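Local coordinates for MsStt7d protein (Micromonas, PDB 4IX3), which probably phosphorylates protein substrates with ATP, through the magnesium-binding kinase catalytic domain that makes up this chain, a homolog of the state transition kinase Stt7, at residues V69-A82 with K185-L198. Residues are numbered along the deposited sequence; the frame is centred on the assembly and turned at random.
With MG (magnesium ion), chain E.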
# COMPACT_ATOMS: atom_id res chain seq x y z
N VAL B 69 5.56 -10.47 -15.55
CA VAL B 69 4.21 -10.79 -16.06
C VAL B 69 3.89 -9.83 -17.20
O VAL B 69 3.27 -10.24 -18.20
CB VAL B 69 3.14 -10.76 -14.93
CG1 VAL B 69 1.73 -10.90 -15.51
CG2 VAL B 69 3.44 -11.83 -13.88
N ASN B 70 4.27 -8.55 -17.12
CA ASN B 70 4.05 -7.63 -18.25
C ASN B 70 4.81 -8.05 -19.49
O ASN B 70 4.25 -7.96 -20.57
CB ASN B 70 4.43 -6.20 -17.89
CG ASN B 70 3.26 -5.42 -17.32
OD1 ASN B 70 2.47 -4.86 -18.07
ND2 ASN B 70 3.14 -5.39 -15.99
N TYR B 71 6.02 -8.58 -19.35
CA TYR B 71 6.70 -9.08 -20.55
C TYR B 71 5.94 -10.27 -21.10
O TYR B 71 5.81 -10.42 -22.32
CB TYR B 71 8.16 -9.47 -20.23
CG TYR B 71 9.10 -8.29 -20.22
CD1 TYR B 71 9.51 -7.71 -21.42
CD2 TYR B 71 9.67 -7.82 -19.05
CE1 TYR B 71 10.42 -6.64 -21.48
CE2 TYR B 71 10.61 -6.78 -19.08
CZ TYR B 71 10.95 -6.17 -20.27
OH TYR B 71 11.85 -5.13 -20.29
N HIS B 72 5.47 -11.16 -20.24
CA HIS B 72 4.69 -12.32 -20.70
C HIS B 72 3.45 -11.89 -21.46
O HIS B 72 3.13 -12.49 -22.51
CB HIS B 72 4.32 -13.22 -19.51
CG HIS B 72 3.71 -14.52 -19.90
ND1 HIS B 72 4.42 -15.55 -20.42
CD2 HIS B 72 2.39 -14.95 -19.80
CE1 HIS B 72 3.58 -16.58 -20.65
NE2 HIS B 72 2.34 -16.22 -20.24
N VAL B 73 2.71 -10.95 -20.90
CA VAL B 73 1.47 -10.45 -21.53
C VAL B 73 1.75 -9.72 -22.84
O VAL B 73 1.00 -9.86 -23.82
CB VAL B 73 0.68 -9.56 -20.56
CG1 VAL B 73 -0.48 -8.83 -21.25
CG2 VAL B 73 0.14 -10.44 -19.44
N HIS B 74 2.85 -8.98 -22.89
CA HIS B 74 3.21 -8.29 -24.11
C HIS B 74 3.51 -9.31 -25.22
O HIS B 74 3.13 -9.11 -26.38
CB HIS B 74 4.45 -7.44 -23.87
CG HIS B 74 4.89 -6.72 -25.11
ND1 HIS B 74 4.43 -5.50 -25.44
CD2 HIS B 74 5.75 -7.12 -26.13
CE1 HIS B 74 5.01 -5.10 -26.58
NE2 HIS B 74 5.83 -6.09 -27.00
N ALA B 75 4.14 -10.44 -24.88
CA ALA B 75 4.45 -11.47 -25.85
C ALA B 75 3.24 -12.27 -26.28
O ALA B 75 3.23 -12.72 -27.43
CB ALA B 75 5.54 -12.39 -25.31
N ASN B 76 2.29 -12.49 -25.37
CA ASN B 76 1.25 -13.52 -25.54
C ASN B 76 -0.20 -13.05 -25.59
O ASN B 76 -1.07 -13.82 -26.04
CB ASN B 76 1.38 -14.60 -24.47
CG ASN B 76 2.67 -15.37 -24.63
OD1 ASN B 76 3.65 -15.23 -23.85
ND2 ASN B 76 2.71 -16.16 -25.67
N ALA B 77 -0.46 -11.84 -25.13
CA ALA B 77 -1.82 -11.31 -25.08
C ALA B 77 -1.85 -9.80 -25.33
O ALA B 77 -2.28 -9.03 -24.48
CB ALA B 77 -2.47 -11.64 -23.75
N LYS B 78 -1.38 -9.40 -26.50
CA LYS B 78 -1.35 -7.98 -26.90
C LYS B 78 -2.76 -7.41 -26.99
O LYS B 78 -3.65 -8.09 -27.52
CB LYS B 78 -0.67 -7.81 -28.26
CG LYS B 78 0.85 -7.93 -28.18
CD LYS B 78 1.46 -7.41 -29.47
CE LYS B 78 2.97 -7.26 -29.34
NZ LYS B 78 3.55 -8.61 -29.12
N GLY B 79 -2.95 -6.19 -26.50
CA GLY B 79 -4.22 -5.48 -26.54
C GLY B 79 -5.13 -5.79 -25.38
O GLY B 79 -6.13 -5.06 -25.24
N THR B 80 -4.81 -6.79 -24.55
CA THR B 80 -5.65 -7.03 -23.36
C THR B 80 -5.43 -5.94 -22.30
O THR B 80 -6.39 -5.59 -21.59
CB THR B 80 -5.42 -8.41 -22.74
OG1 THR B 80 -4.05 -8.56 -22.34
CG2 THR B 80 -5.84 -9.52 -23.71
N CYS B 81 -4.17 -5.50 -22.17
CA CYS B 81 -3.78 -4.58 -21.11
C CYS B 81 -3.09 -3.35 -21.67
O CYS B 81 -2.69 -3.37 -22.86
CB CYS B 81 -2.83 -5.32 -20.18
SG CYS B 81 -3.48 -6.78 -19.37
N ALA B 82 -2.89 -2.30 -20.88
CA ALA B 82 -2.11 -1.16 -21.33
C ALA B 82 -0.77 -1.61 -21.92
O ALA B 82 -0.06 -2.50 -21.37
CB ALA B 82 -1.83 -0.22 -20.18
N LYS B 185 -9.25 -1.66 -22.02
CA LYS B 185 -8.00 -2.34 -21.68
C LYS B 185 -7.85 -2.42 -20.15
O LYS B 185 -8.22 -1.47 -19.44
CB LYS B 185 -6.78 -1.62 -22.28
CG LYS B 185 -6.76 -1.65 -23.84
CD LYS B 185 -5.54 -0.95 -24.38
CE LYS B 185 -5.52 -1.01 -25.90
NZ LYS B 185 -4.27 -0.37 -26.43
N LEU B 186 -7.30 -3.52 -19.69
CA LEU B 186 -6.93 -3.68 -18.26
C LEU B 186 -5.64 -2.91 -17.97
O LEU B 186 -4.74 -2.87 -18.81
CB LEU B 186 -6.74 -5.15 -17.93
CG LEU B 186 -8.11 -5.89 -17.81
CD1 LEU B 186 -7.93 -7.37 -18.07
CD2 LEU B 186 -8.73 -5.71 -16.44
N ILE B 187 -5.51 -2.41 -16.76
CA ILE B 187 -4.22 -2.01 -16.25
C ILE B 187 -3.93 -2.85 -15.01
O ILE B 187 -4.80 -3.56 -14.48
CB ILE B 187 -4.13 -0.53 -15.89
CG1 ILE B 187 -5.18 -0.15 -14.83
CG2 ILE B 187 -4.30 0.32 -17.15
CD1 ILE B 187 -4.80 1.12 -14.07
N ASP B 188 -2.69 -2.72 -14.51
CA ASP B 188 -2.31 -3.12 -13.16
C ASP B 188 -2.21 -4.64 -13.00
O ASP B 188 -3.11 -5.30 -12.41
CB ASP B 188 -3.22 -2.50 -12.10
CG ASP B 188 -2.84 -2.99 -10.71
OD1 ASP B 188 -1.64 -3.34 -10.50
OD2 ASP B 188 -3.80 -3.10 -9.86
N LEU B 189 -1.11 -5.20 -13.48
CA LEU B 189 -0.78 -6.59 -13.28
C LEU B 189 0.08 -6.75 -12.01
O LEU B 189 0.72 -7.79 -11.81
CB LEU B 189 -0.04 -7.14 -14.50
CG LEU B 189 -0.88 -7.24 -15.76
CD1 LEU B 189 -0.02 -7.27 -17.01
CD2 LEU B 189 -1.92 -8.35 -15.74
N GLY B 190 -0.05 -5.81 -11.07
CA GLY B 190 0.78 -5.86 -9.86
C GLY B 190 0.49 -7.02 -8.92
O GLY B 190 1.34 -7.46 -8.15
N ALA B 191 -0.73 -7.57 -8.98
CA ALA B 191 -1.07 -8.75 -8.20
C ALA B 191 -1.25 -9.99 -9.05
O ALA B 191 -1.64 -11.05 -8.56
CB ALA B 191 -2.34 -8.52 -7.38
N ALA B 192 -0.96 -9.87 -10.34
CA ALA B 192 -1.23 -10.95 -11.23
C ALA B 192 -0.30 -12.15 -10.99
O ALA B 192 0.87 -12.01 -10.55
CB ALA B 192 -1.07 -10.48 -12.66
N ALA B 193 -0.82 -13.32 -11.29
CA ALA B 193 -0.07 -14.57 -11.17
C ALA B 193 0.15 -15.21 -12.52
O ALA B 193 -0.77 -15.25 -13.35
CB ALA B 193 -0.72 -15.57 -10.22
N LEU B 194 1.37 -15.67 -12.78
CA LEU B 194 1.59 -16.65 -13.86
C LEU B 194 1.51 -18.08 -13.32
O LEU B 194 2.27 -18.46 -12.42
CB LEU B 194 2.94 -16.39 -14.57
CG LEU B 194 3.25 -17.36 -15.71
CD1 LEU B 194 2.18 -17.34 -16.79
CD2 LEU B 194 4.64 -17.06 -16.27
N CYS B 195 0.44 -18.78 -13.71
CA CYS B 195 0.04 -19.98 -12.98
C CYS B 195 0.48 -21.26 -13.66
O CYS B 195 0.15 -22.34 -13.19
CB CYS B 195 -1.49 -20.01 -12.89
SG CYS B 195 -2.14 -18.58 -12.02
N LEU B 196 1.16 -21.15 -14.79
CA LEU B 196 1.72 -22.31 -15.44
C LEU B 196 3.23 -22.11 -15.55
O LEU B 196 3.72 -20.98 -15.54
CB LEU B 196 1.09 -22.49 -16.82
CG LEU B 196 -0.42 -22.76 -16.81
CD1 LEU B 196 -0.95 -22.61 -18.22
CD2 LEU B 196 -0.78 -24.11 -16.20
N PRO B 197 3.96 -23.23 -15.65
CA PRO B 197 5.41 -23.10 -15.67
C PRO B 197 5.89 -22.72 -17.07
O PRO B 197 6.29 -23.57 -17.85
CB PRO B 197 5.90 -24.49 -15.26
CG PRO B 197 4.79 -25.43 -15.63
CD PRO B 197 3.52 -24.63 -15.75
N LEU B 198 5.86 -21.43 -17.38
CA LEU B 198 6.15 -20.97 -18.74
C LEU B 198 7.25 -19.92 -18.69
O LEU B 198 7.02 -18.78 -19.11
CB LEU B 198 4.89 -20.39 -19.36
CG LEU B 198 3.66 -21.30 -19.41
CD1 LEU B 198 2.44 -20.55 -19.93
CD2 LEU B 198 3.93 -22.53 -20.26
MG MG E . -3.98 -3.44 -7.83
O HOH W 1 0.98 -3.73 -14.74
O HOH W 2 6.99 -16.29 -19.89
O HOH W 3 -2.36 -2.49 -25.50
O HOH W 4 -3.23 -5.36 -8.06
O HOH W 5 -1.96 -2.77 -7.79
O HOH W 6 -4.56 -1.53 -7.66
O HOH W 7 -3.99 -3.70 -5.84
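C81 and L186 pair in a single beta bridge, closed by bonds from the residues flanking C81. L186 N donates to T80 O at 3.0 Å. A82 N returns a bond to L186 O at 2.8 Å. K185 runs its extended chain along G79 and C81 to a water that also bonds C81 O; its ammonium forms salt bridges with E114 and D180.

Most of the apolar packing in the middle of the contact gathers round L189, the middle residue of the D188-L189-G190 motif, the counterpart of the kinase DFG. Its CD1 reaches V73 CG2 at 4.0 Å and C81 SG, and lies 3.6 Å from N70 OD1. The N70 amide is fixed at both ends: OD1 accepts from W111, while ND2 donates to E66 O and to a water, 3.0 Å away, that also takes the L189 N-H. With an alanine here, W111 NE1 would probably lose its acceptor, E66 O and the water their ND2 donor, and the L189 methyl its cover. A chi1 of 172° swings V69 CG1 away from its own backbone N and onto A192 CB.

Over one face of the H72 ring, L194 CD1 makes a CH-pi contact, 4.0 Å from the centroid and 28° off the normal; NE2 bonds C162 O, and a water links ND1 to L198 O.

D188 OD2 binds magnesium at 2.1 Å, alongside D168, and OD1 accepts from G190 N in an Asx turn. The contact joins the C-terminal end of helix 59-76, the kinase αC helix, and the turn after it to strand 183-186, paired with 174-177, the magnesium-binding loop, and strand 193-194, paired with 164-165, while V73 and T80 rest on helix 141-161.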